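Local coordinates for beta-lactamase (Klebsiella pneumoniae, PDB 6KBY), which probably hydrolyses beta-lactam antibiotics to substituted beta-amino acids as a class C enzyme, and holds adenosine monophosphate in its pocket here, at residues S73-A78 / L277-L282; G117-G122 / T152-S157; S121-F126 / K142-A147; T265-S270 / V308-P313. All coordinates share one frame; numbering follows the deposited sequence.

Contact 1 of 4, residues S73-A78 / L277-L282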
# COMPACT_ATOMS: atom_id res chain seq x y z
N SER A 73 -2.11 0.55 2.98
CA SER A 73 -1.94 1.55 4.02
C SER A 73 -0.47 1.80 4.35
O SER A 73 -0.12 2.90 4.76
CB SER A 73 -2.67 1.10 5.28
OG SER A 73 -4.03 0.82 5.02
N LYS A 74 0.38 0.79 4.19
CA LYS A 74 1.80 0.97 4.51
C LYS A 74 2.42 2.05 3.64
O LYS A 74 3.36 2.74 4.08
CB LYS A 74 2.56 -0.34 4.33
CG LYS A 74 2.08 -1.47 5.22
CD LYS A 74 3.06 -2.64 5.23
CE LYS A 74 2.78 -3.61 6.37
NZ LYS A 74 1.39 -4.13 6.31
N THR A 75 1.95 2.21 2.40
CA THR A 75 2.52 3.24 1.54
C THR A 75 2.17 4.63 2.03
O THR A 75 2.91 5.58 1.75
CB THR A 75 2.11 3.06 0.07
OG1 THR A 75 0.71 3.34 -0.10
CG2 THR A 75 2.43 1.67 -0.44
N PHE A 76 1.05 4.79 2.74
CA PHE A 76 0.71 6.08 3.33
C PHE A 76 1.62 6.39 4.52
O PHE A 76 2.02 7.54 4.70
CB PHE A 76 -0.77 6.12 3.71
CG PHE A 76 -1.68 6.06 2.52
CD1 PHE A 76 -2.04 4.83 1.98
CD2 PHE A 76 -2.11 7.21 1.89
CE1 PHE A 76 -2.85 4.76 0.86
CE2 PHE A 76 -2.92 7.14 0.76
CZ PHE A 76 -3.29 5.92 0.25
N ALA A 77 1.94 5.38 5.33
CA ALA A 77 2.92 5.58 6.39
C ALA A 77 4.26 6.02 5.81
O ALA A 77 4.92 6.92 6.35
CB ALA A 77 3.07 4.31 7.22
N ALA A 78 4.68 5.40 4.70
CA ALA A 78 5.92 5.79 4.05
C ALA A 78 5.83 7.20 3.48
O ALA A 78 6.79 7.97 3.58
CB ALA A 78 6.29 4.79 2.95
N LEU A 277 10.67 2.81 -0.09
CA LEU A 277 10.08 3.11 1.21
C LEU A 277 8.64 2.60 1.13
O LEU A 277 7.74 3.25 0.60
CB LEU A 277 10.14 4.61 1.53
CG LEU A 277 10.19 4.91 3.03
CD1 LEU A 277 11.52 4.46 3.64
CD2 LEU A 277 9.95 6.38 3.31
N MET A 278 8.46 1.36 1.62
CA MET A 278 7.23 0.58 1.55
C MET A 278 6.83 0.13 0.14
O MET A 278 6.50 -1.04 -0.05
CB MET A 278 6.07 1.22 2.32
CG MET A 278 6.32 1.23 3.82
SD MET A 278 6.34 -0.43 4.50
CE MET A 278 7.44 -0.23 5.90
N TRP A 279 6.83 1.03 -0.86
CA TRP A 279 6.63 0.58 -2.23
C TRP A 279 7.69 -0.45 -2.61
O TRP A 279 8.81 -0.44 -2.08
CB TRP A 279 6.70 1.75 -3.21
CG TRP A 279 5.58 2.71 -3.11
CD1 TRP A 279 5.63 3.97 -2.61
CD2 TRP A 279 4.23 2.51 -3.56
NE1 TRP A 279 4.40 4.57 -2.70
CE2 TRP A 279 3.52 3.69 -3.28
CE3 TRP A 279 3.55 1.44 -4.16
CZ2 TRP A 279 2.17 3.84 -3.59
CZ3 TRP A 279 2.21 1.59 -4.46
CH2 TRP A 279 1.53 2.78 -4.17
N GLU A 280 7.33 -1.33 -3.54
CA GLU A 280 8.22 -2.34 -4.08
C GLU A 280 8.22 -2.19 -5.59
O GLU A 280 7.18 -1.88 -6.19
CB GLU A 280 7.72 -3.74 -3.70
CG GLU A 280 7.58 -3.92 -2.19
CD GLU A 280 6.69 -5.08 -1.80
OE1 GLU A 280 6.26 -5.85 -2.69
OE2 GLU A 280 6.39 -5.21 -0.59
N GLN A 281 9.37 -2.42 -6.23
CA GLN A 281 9.43 -2.22 -7.67
C GLN A 281 10.30 -3.27 -8.33
O GLN A 281 11.13 -3.93 -7.69
CB GLN A 281 9.92 -0.81 -8.04
CG GLN A 281 11.39 -0.60 -7.78
CD GLN A 281 11.81 0.84 -7.97
OE1 GLN A 281 11.06 1.77 -7.65
NE2 GLN A 281 13.02 1.04 -8.48
N LEU A 282 10.10 -3.40 -9.63
CA LEU A 282 10.91 -4.26 -10.48
C LEU A 282 11.21 -3.50 -11.77
O LEU A 282 10.41 -2.67 -12.19
CB LEU A 282 10.17 -5.55 -10.85
CG LEU A 282 9.88 -6.52 -9.70
CD1 LEU A 282 8.57 -6.16 -9.00
CD2 LEU A 282 9.83 -7.94 -10.22
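T75 and M278 bring their CA atoms to 5.4 Å where the helical segment S73-A78 meets the bend L277-W279, just before the strand that starts at E280. M278 takes a positive phi (67°) at this bend, and its CB is directed at the helix. With CG anti to the carbonyl carbon (chi1 -67°), CG sits 3.3 Å from K74 O, an atom already bonded by A78 N, and a bend at chi2 carries SD across the lysine chain to 3.8 Å from K74 CB. M278 thus packs against the aliphatic part of a lysine that lines the AMP pocket and fits the SxxK motif of serine beta-lactamases. K74 NZ leads away, to bonds with S71 OG, N158 OD1 and A227 O. T75 meets W279 instead. Its CG2 lies over the indole, 3.6 Å from the centroid of the six-membered ring and 9° off the normal, a CH-pi contact, while OG1 turns back to L72 O and Y240 OH. One turn along the helix, A78 CB fits into the bend, 3.6 Å from M278 CB and 3.2 Å from L277 O, with L277 CG at 3.9 Å. All the touching residues are buried. M278 also packs on T161 and L164 of helix 158-171, whereas W279 reaches I319 and K321 of strand 317-325, so the bend fills the junction between helix 72-86, helix 158-171 and the sheet.

Contact 2 of 4, residues G117-G122 / T152-S157; sequences GTHTSG and THRVYS. With AMP (adenosine monophosphate), chain B.
V155 N donates to H119 O at 2.8 Å, with the donor almost in line with the carbonyl (167° at the oxygen). Weaker CA-H...O contacts flank this bond: R154 CA lies 3.3 Å from the same H119 O, and T120 CA lies 3.2 Å from H153 O. Two waters extend the pairing. Water 1 accepts from H153 N at 2.8 Å and lies within hydrogen-bonding distance of T120 O, one of several acceptors around it; water 2 donates to V155 O at 2.7 Å and receives a weak bond from G122 N. The segment T152-S157 runs from edge strand 153-154 of the sheet into the Y156-S157-N158 sequence, which matches the Tyr-X-Asn motif of class C beta-lactamases. There the contacts become aromatic. Y156 CD1 stands over one face of the H119 imidazole, 3.4 Å from its NE2, and the two planes are inclined at 44°, an oblique pairing. The R154 guanidinium is turned 75° from the imidazole, with NH2 beside CD2; it is fixed by a salt bridge to E280 and a bond from NE to Q275. As for the ligand, Y156 OH lies 2.9 Å from AMP O2P in a hydrogen bond and is also bonded to K321 NZ.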
# COMPACT_ATOMS: atom_id res chain seq x y z
N GLY A 117 11.40 1.29 7.59
CA GLY A 117 10.72 1.68 6.35
C GLY A 117 10.93 0.77 5.17
O GLY A 117 10.30 0.97 4.13
N THR A 118 11.81 -0.23 5.31
CA THR A 118 12.17 -1.13 4.22
C THR A 118 12.04 -2.59 4.64
O THR A 118 12.52 -3.47 3.92
CB THR A 118 13.60 -0.86 3.74
OG1 THR A 118 14.50 -1.00 4.85
CG2 THR A 118 13.73 0.54 3.14
N HIS A 119 11.42 -2.87 5.79
CA HIS A 119 11.25 -4.23 6.30
C HIS A 119 12.58 -4.91 6.60
O HIS A 119 12.67 -6.14 6.54
CB HIS A 119 10.40 -5.11 5.38
CG HIS A 119 9.08 -4.51 5.04
ND1 HIS A 119 8.11 -4.23 5.98
CD2 HIS A 119 8.56 -4.15 3.83
CE1 HIS A 119 7.06 -3.72 5.37
NE2 HIS A 119 7.30 -3.66 4.07
N THR A 120 13.60 -4.14 6.95
CA THR A 120 14.90 -4.73 7.25
C THR A 120 15.30 -4.62 8.72
O THR A 120 16.46 -4.86 9.06
CB THR A 120 16.00 -4.18 6.33
OG1 THR A 120 16.06 -2.75 6.43
CG2 THR A 120 15.75 -4.59 4.88
N SER A 121 14.36 -4.29 9.61
CA SER A 121 14.70 -4.31 11.03
C SER A 121 14.83 -5.72 11.58
O SER A 121 15.62 -5.95 12.51
CB SER A 121 13.69 -3.53 11.88
OG SER A 121 12.45 -4.22 12.00
N GLY A 122 14.07 -6.67 11.04
CA GLY A 122 13.96 -7.99 11.63
C GLY A 122 12.76 -8.20 12.53
O GLY A 122 12.57 -9.31 13.03
N THR A 152 20.39 -6.76 7.37
CA THR A 152 20.91 -7.92 6.65
C THR A 152 19.82 -8.73 5.96
O THR A 152 20.12 -9.41 4.97
CB THR A 152 21.67 -8.85 7.60
OG1 THR A 152 20.79 -9.31 8.64
CG2 THR A 152 22.87 -8.15 8.22
N HIS A 153 18.60 -8.69 6.47
CA HIS A 153 17.51 -9.51 5.97
C HIS A 153 16.25 -8.68 5.85
O HIS A 153 16.07 -7.67 6.55
CB HIS A 153 17.26 -10.71 6.88
CG HIS A 153 18.38 -11.71 6.86
ND1 HIS A 153 19.55 -11.52 7.55
CD2 HIS A 153 18.51 -12.88 6.19
CE1 HIS A 153 20.36 -12.55 7.33
NE2 HIS A 153 19.74 -13.39 6.51
N ARG A 154 15.36 -9.13 4.97
CA ARG A 154 14.04 -8.53 4.81
C ARG A 154 13.00 -9.47 5.42
O ARG A 154 12.90 -10.63 5.02
CB ARG A 154 13.74 -8.31 3.33
CG ARG A 154 12.40 -7.61 3.09
CD ARG A 154 12.09 -7.52 1.60
NE ARG A 154 10.87 -6.78 1.29
CZ ARG A 154 9.65 -7.31 1.23
NH1 ARG A 154 9.46 -8.59 1.49
NH2 ARG A 154 8.61 -6.54 0.92
N VAL A 155 12.24 -8.94 6.37
CA VAL A 155 11.10 -9.62 6.97
C VAL A 155 9.96 -8.61 6.90
O VAL A 155 9.96 -7.62 7.64
CB VAL A 155 11.36 -10.06 8.41
CG1 VAL A 155 10.11 -10.66 9.02
CG2 VAL A 155 12.54 -11.03 8.47
N TYR A 156 9.02 -8.83 5.99
CA TYR A 156 7.87 -7.94 5.88
C TYR A 156 7.19 -7.84 7.24
O TYR A 156 6.95 -8.86 7.90
CB TYR A 156 6.94 -8.54 4.83
CG TYR A 156 5.75 -7.71 4.47
CD1 TYR A 156 5.86 -6.65 3.58
CD2 TYR A 156 4.49 -8.02 4.96
CE1 TYR A 156 4.75 -5.91 3.22
CE2 TYR A 156 3.38 -7.27 4.61
CZ TYR A 156 3.53 -6.21 3.74
OH TYR A 156 2.43 -5.46 3.37
N SER A 157 6.90 -6.62 7.70
CA SER A 157 6.52 -6.44 9.09
C SER A 157 5.46 -5.36 9.28
O SER A 157 5.69 -4.19 8.95
CB SER A 157 7.74 -6.10 9.95
OG SER A 157 7.35 -5.88 11.30
P AMP B . -0.91 -6.48 4.18
O1P AMP B . -2.28 -6.38 3.58
O2P AMP B . 0.13 -7.28 3.45
O5' AMP B . -1.02 -6.96 5.69
C5' AMP B . -1.95 -6.35 6.57
C4' AMP B . -3.09 -7.28 6.90
O4' AMP B . -2.61 -8.37 7.74
C3' AMP B . -4.22 -6.66 7.72
O3' AMP B . -5.15 -5.95 6.92
C2' AMP B . -4.81 -7.85 8.45
O2' AMP B . -5.64 -8.61 7.58
C1' AMP B . -3.55 -8.66 8.74
N9 AMP B . -2.96 -8.30 10.04
C8 AMP B . -1.78 -7.65 10.22
N7 AMP B . -1.52 -7.47 11.54
C5 AMP B . -2.55 -8.00 12.23
C6 AMP B . -2.92 -8.14 13.66
N6 AMP B . -2.10 -7.66 14.63
N1 AMP B . -4.09 -8.75 13.95
C2 AMP B . -4.90 -9.23 12.99
N3 AMP B . -4.63 -9.13 11.67
C4 AMP B . -3.50 -8.54 11.24
O HOH W 1 17.81 -7.57 8.90
O HOH W 2 11.37 -6.74 9.76

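Contact 3 of 4, residues S121-F126 / K142-A147; sequences SGLQLF and KAWKPA. With AMP (adenosine monophosphate), chain B.
An ST turn, in which S121 OG accepts from L123 N at 3.1 Å, lies in the loop between helices 113-117 and 134-143, which runs past W144 and P146 toward the AMP pocket. W144 is the first residue to leave helical geometry after helix 134-143. With CG anti to the backbone N (chi1 169°), its indole reaches back to the loop. L123 CD2 lies over one face, 3.6 Å from the centroid of the five-membered ring and 13° off its normal, a CH-pi contact, and P146 N lies over the opposite face. The rim of the six-membered ring meets backbone: CH2 touches S121 O at 3.5 Å, in the ring plane, and CZ2 is 3.6 Å from L123 N. G122 has a positive phi (96°), suited to glycine, and a side chain here would crowd P146 CB, which stands 3.8 Å from S121 O. Water 3 joins the backbones, donating to G122 O at 2.8 Å and accepting from A147 N at 2.9 Å. W144 also stacks with F108, and L123 packs on I159 and L163 of helix 158-171, so L123 lies between that helix and the tryptophan. Further on, Q124 NE2 bonds to F126 O. The F126 ring has L125 CG over the centre of one face and presents its edge to the nucleotide, CD1 lying 3.3 Å from AMP N7.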
# COMPACT_ATOMS: atom_id res chain seq x y z
N SER A 121 14.36 -4.29 9.61
CA SER A 121 14.70 -4.31 11.03
C SER A 121 14.83 -5.72 11.58
O SER A 121 15.62 -5.95 12.51
CB SER A 121 13.69 -3.53 11.88
OG SER A 121 12.45 -4.22 12.00
N GLY A 122 14.07 -6.67 11.04
CA GLY A 122 13.96 -7.99 11.63
C GLY A 122 12.76 -8.20 12.53
O GLY A 122 12.57 -9.31 13.03
N LEU A 123 11.99 -7.15 12.81
CA LEU A 123 10.73 -7.34 13.52
C LEU A 123 9.84 -8.30 12.75
O LEU A 123 9.82 -8.30 11.52
CB LEU A 123 10.01 -6.00 13.69
CG LEU A 123 10.56 -5.10 14.80
CD1 LEU A 123 10.12 -3.67 14.58
CD2 LEU A 123 10.10 -5.60 16.17
N GLN A 124 9.09 -9.11 13.49
CA GLN A 124 8.26 -10.14 12.89
C GLN A 124 7.06 -9.52 12.17
O GLN A 124 6.76 -8.32 12.29
CB GLN A 124 7.79 -11.13 13.95
CG GLN A 124 6.81 -10.53 14.94
CD GLN A 124 6.55 -11.47 16.10
OE1 GLN A 124 7.48 -12.10 16.62
NE2 GLN A 124 5.30 -11.56 16.52
N LEU A 125 6.32 -10.37 11.48
CA LEU A 125 5.21 -9.92 10.65
C LEU A 125 4.09 -9.29 11.48
O LEU A 125 3.64 -8.18 11.18
CB LEU A 125 4.68 -11.10 9.83
CG LEU A 125 3.46 -10.83 8.95
CD1 LEU A 125 3.69 -9.64 8.03
CD2 LEU A 125 3.14 -12.07 8.13
N PHE A 126 3.62 -10.00 12.50
CA PHE A 126 2.42 -9.60 13.23
C PHE A 126 2.74 -9.12 14.64
O PHE A 126 3.53 -9.74 15.36
CB PHE A 126 1.45 -10.78 13.34
CG PHE A 126 0.88 -11.23 12.02
CD1 PHE A 126 0.13 -10.35 11.25
CD2 PHE A 126 1.10 -12.51 11.55
CE1 PHE A 126 -0.39 -10.75 10.03
CE2 PHE A 126 0.58 -12.92 10.34
CZ PHE A 126 -0.16 -12.04 9.58
N LYS A 142 11.32 -2.91 24.09
CA LYS A 142 12.54 -2.84 24.89
C LYS A 142 13.18 -4.22 25.07
O LYS A 142 14.40 -4.31 25.24
CB LYS A 142 12.26 -2.24 26.26
CG LYS A 142 12.00 -0.74 26.26
CD LYS A 142 11.71 -0.25 27.67
CE LYS A 142 11.05 1.11 27.67
NZ LYS A 142 10.62 1.51 29.04
N ALA A 143 12.38 -5.28 25.07
CA ALA A 143 12.88 -6.63 25.29
C ALA A 143 13.24 -7.35 24.00
O ALA A 143 13.88 -8.41 24.05
CB ALA A 143 11.84 -7.46 26.06
N TRP A 144 12.87 -6.79 22.85
CA TRP A 144 13.05 -7.45 21.57
C TRP A 144 14.50 -7.41 21.12
O TRP A 144 15.22 -6.43 21.34
CB TRP A 144 12.19 -6.74 20.53
CG TRP A 144 12.45 -7.12 19.10
CD1 TRP A 144 11.94 -8.19 18.43
CD2 TRP A 144 13.28 -6.42 18.15
NE1 TRP A 144 12.41 -8.21 17.14
CE2 TRP A 144 13.23 -7.13 16.94
CE3 TRP A 144 14.06 -5.26 18.22
CZ2 TRP A 144 13.92 -6.72 15.80
CZ3 TRP A 144 14.76 -4.86 17.09
CH2 TRP A 144 14.67 -5.59 15.89
N LYS A 145 14.94 -8.48 20.45
CA LYS A 145 16.24 -8.53 19.81
C LYS A 145 16.05 -9.26 18.49
O LYS A 145 15.41 -10.33 18.46
CB LYS A 145 17.27 -9.28 20.68
CG LYS A 145 17.69 -8.54 21.94
CD LYS A 145 18.41 -9.48 22.91
CE LYS A 145 19.44 -10.34 22.20
NZ LYS A 145 20.11 -11.30 23.13
N PRO A 146 16.60 -8.75 17.39
CA PRO A 146 16.44 -9.43 16.11
C PRO A 146 17.31 -10.67 16.01
O PRO A 146 18.35 -10.78 16.67
CB PRO A 146 16.89 -8.37 15.10
CG PRO A 146 17.88 -7.56 15.85
CD PRO A 146 17.37 -7.50 17.26
N ALA A 147 16.88 -11.61 15.17
CA ALA A 147 17.64 -12.84 14.96
C ALA A 147 18.93 -12.58 14.19
O ALA A 147 19.91 -13.30 14.36
CB ALA A 147 16.79 -13.87 14.23
P AMP B . -0.91 -6.48 4.18
O1P AMP B . -2.28 -6.38 3.58
O2P AMP B . 0.13 -7.28 3.45
O5' AMP B . -1.02 -6.96 5.69
C5' AMP B . -1.95 -6.35 6.57
C4' AMP B . -3.09 -7.28 6.90
O4' AMP B . -2.61 -8.37 7.74
C3' AMP B . -4.22 -6.66 7.72
O3' AMP B . -5.15 -5.95 6.92
C2' AMP B . -4.81 -7.85 8.45
O2' AMP B . -5.64 -8.61 7.58
C1' AMP B . -3.55 -8.66 8.74
N9 AMP B . -2.96 -8.30 10.04
C8 AMP B . -1.78 -7.65 10.22
N7 AMP B . -1.52 -7.47 11.54
C5 AMP B . -2.55 -8.00 12.23
C6 AMP B . -2.92 -8.14 13.66
N6 AMP B . -2.10 -7.66 14.63
N1 AMP B . -4.09 -8.75 13.95
C2 AMP B . -4.90 -9.23 12.99
N3 AMP B . -4.63 -9.13 11.67
C4 AMP B . -3.50 -8.54 11.24
O HOH W 3 14.72 -11.16 13.22

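Contact 4 of 4, residues T265-S270 / V308-P313; sequences TGYFKS and VPPLPP
P310 CB approaches the Y267 ring obliquely, 3.9 Å from CE1, while T265 C, from Y267's own segment, lies over one face of that ring, offset toward its rim. The ring owes this place to chi1 (-66°), since the CB of Y267 is directed away from the prolines. T265 lies beside two pyrrolidine rings: its CG2 is packed tightly at 3.5 Å from P310 CB, and its OG1 is 3.5 Å from P313 CD while bonding to A262 O. Between these groups, G266 and L311 form an antiparallel hydrogen-bonded pair. G266 N donates to L311 O at 2.8 Å (165° at the hydrogen), and L311 N returns a bond of 2.9 Å to G266 O, on a lone pair. T265 CA adds a CA-H...O contact to L311 O at 3.4 Å. G266 sits against L311 CB, leaving little room for a side chain. On the far side of strand 266-270, Y267 and F268 together face Q275, a classic beta bulge. The run P309-P313, entered through a cis peptide before P309, has a single backbone N-H, that of L311. The scarcity of N-H donors is consistent with the single bridge here; the other contacts are van der Waals and CA-H...O.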
# COMPACT_ATOMS: atom_id res chain seq x y z
N THR A 265 12.41 5.80 -3.90
CA THR A 265 13.85 5.59 -3.85
C THR A 265 14.12 4.13 -3.50
O THR A 265 13.49 3.58 -2.60
CB THR A 265 14.44 6.50 -2.77
OG1 THR A 265 14.09 7.86 -3.06
CG2 THR A 265 15.95 6.38 -2.73
N GLY A 266 15.04 3.51 -4.23
CA GLY A 266 15.38 2.11 -4.01
C GLY A 266 16.50 1.94 -3.01
O GLY A 266 17.60 2.46 -3.20
N TYR A 267 16.23 1.20 -1.93
CA TYR A 267 17.15 1.10 -0.81
C TYR A 267 17.76 -0.28 -0.62
O TYR A 267 18.89 -0.38 -0.12
CB TYR A 267 16.45 1.51 0.49
CG TYR A 267 16.06 2.97 0.54
CD1 TYR A 267 17.03 3.95 0.60
CD2 TYR A 267 14.72 3.35 0.53
CE1 TYR A 267 16.68 5.29 0.65
CE2 TYR A 267 14.36 4.69 0.59
CZ TYR A 267 15.35 5.65 0.65
OH TYR A 267 15.03 6.99 0.72
N PHE A 268 17.05 -1.35 -0.97
CA PHE A 268 17.57 -2.70 -0.84
C PHE A 268 17.10 -3.52 -2.02
O PHE A 268 16.00 -3.32 -2.55
CB PHE A 268 17.07 -3.40 0.44
CG PHE A 268 17.64 -2.84 1.71
CD1 PHE A 268 17.03 -1.78 2.34
CD2 PHE A 268 18.79 -3.39 2.28
CE1 PHE A 268 17.55 -1.26 3.51
CE2 PHE A 268 19.30 -2.88 3.46
CZ PHE A 268 18.69 -1.81 4.07
N LYS A 269 17.92 -4.49 -2.40
CA LYS A 269 17.50 -5.55 -3.30
C LYS A 269 17.24 -6.79 -2.47
O LYS A 269 17.98 -7.10 -1.54
CB LYS A 269 18.59 -5.86 -4.32
CG LYS A 269 18.70 -4.84 -5.43
CD LYS A 269 19.61 -5.35 -6.53
CE LYS A 269 18.79 -5.85 -7.69
NZ LYS A 269 19.29 -5.33 -8.99
N SER A 270 16.17 -7.50 -2.81
CA SER A 270 15.87 -8.76 -2.14
C SER A 270 15.10 -9.62 -3.13
O SER A 270 14.05 -9.20 -3.63
CB SER A 270 15.04 -8.52 -0.88
OG SER A 270 14.98 -9.69 -0.08
N VAL A 308 23.52 1.43 -2.22
CA VAL A 308 24.16 2.61 -1.65
C VAL A 308 25.23 3.11 -2.61
O VAL A 308 26.16 2.38 -2.91
CB VAL A 308 24.78 2.32 -0.26
CG1 VAL A 308 25.55 3.53 0.23
CG2 VAL A 308 23.70 1.93 0.75
N PRO A 309 25.09 4.35 -3.12
CA PRO A 309 23.98 5.28 -2.88
C PRO A 309 22.63 4.73 -3.34
O PRO A 309 22.59 3.85 -4.19
CB PRO A 309 24.36 6.50 -3.73
CG PRO A 309 25.85 6.44 -3.83
CD PRO A 309 26.15 4.97 -3.93
N PRO A 310 21.54 5.21 -2.74
CA PRO A 310 20.22 4.69 -3.10
C PRO A 310 19.92 4.91 -4.58
O PRO A 310 20.43 5.84 -5.21
CB PRO A 310 19.27 5.50 -2.22
CG PRO A 310 20.11 6.00 -1.09
CD PRO A 310 21.46 6.24 -1.69
N LEU A 311 19.09 4.04 -5.13
CA LEU A 311 18.64 4.20 -6.51
C LEU A 311 17.61 5.32 -6.56
O LEU A 311 16.57 5.21 -5.89
CB LEU A 311 18.02 2.90 -7.00
CG LEU A 311 17.45 2.91 -8.41
CD1 LEU A 311 18.55 3.09 -9.45
CD2 LEU A 311 16.69 1.62 -8.66
N PRO A 312 17.82 6.38 -7.32
CA PRO A 312 16.83 7.45 -7.36
C PRO A 312 15.51 6.93 -7.87
O PRO A 312 15.45 5.92 -8.60
CB PRO A 312 17.44 8.47 -8.34
CG PRO A 312 18.91 8.19 -8.30
CD PRO A 312 19.00 6.70 -8.15
N PRO A 313 14.41 7.58 -7.50
CA PRO A 313 13.11 7.27 -8.12
C PRO A 313 13.23 7.19 -9.63
O PRO A 313 13.82 8.07 -10.27
CB PRO A 313 12.23 8.44 -7.67
CG PRO A 313 12.82 8.83 -6.34
CD PRO A 313 14.30 8.66 -6.51

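The chain opens contact 1 at helix 72-86 and completes contacts 2 and 3 before returning to it; both are nested within the loop that contact 1 closes. Contacts 2 and 3 share S121 and G122, with centres about 9 Å apart, and both touch AMP. Contact 4 follows them in series and alternates with contact 1 along the sequence. Contacts 1, 2 and 4, whose centres are about 13 to 14 Å apart, reach one antiparallel sheet, in which strands 153-154 and 302-311 are neighbours. A probable hydrogen bond from M278 N to G117 O joins contacts 1 and 2, whereas contacts 1 and 3, about 20 Å apart between centres, do not touch. Contact 4 lies away from the pocket that the other three help to line.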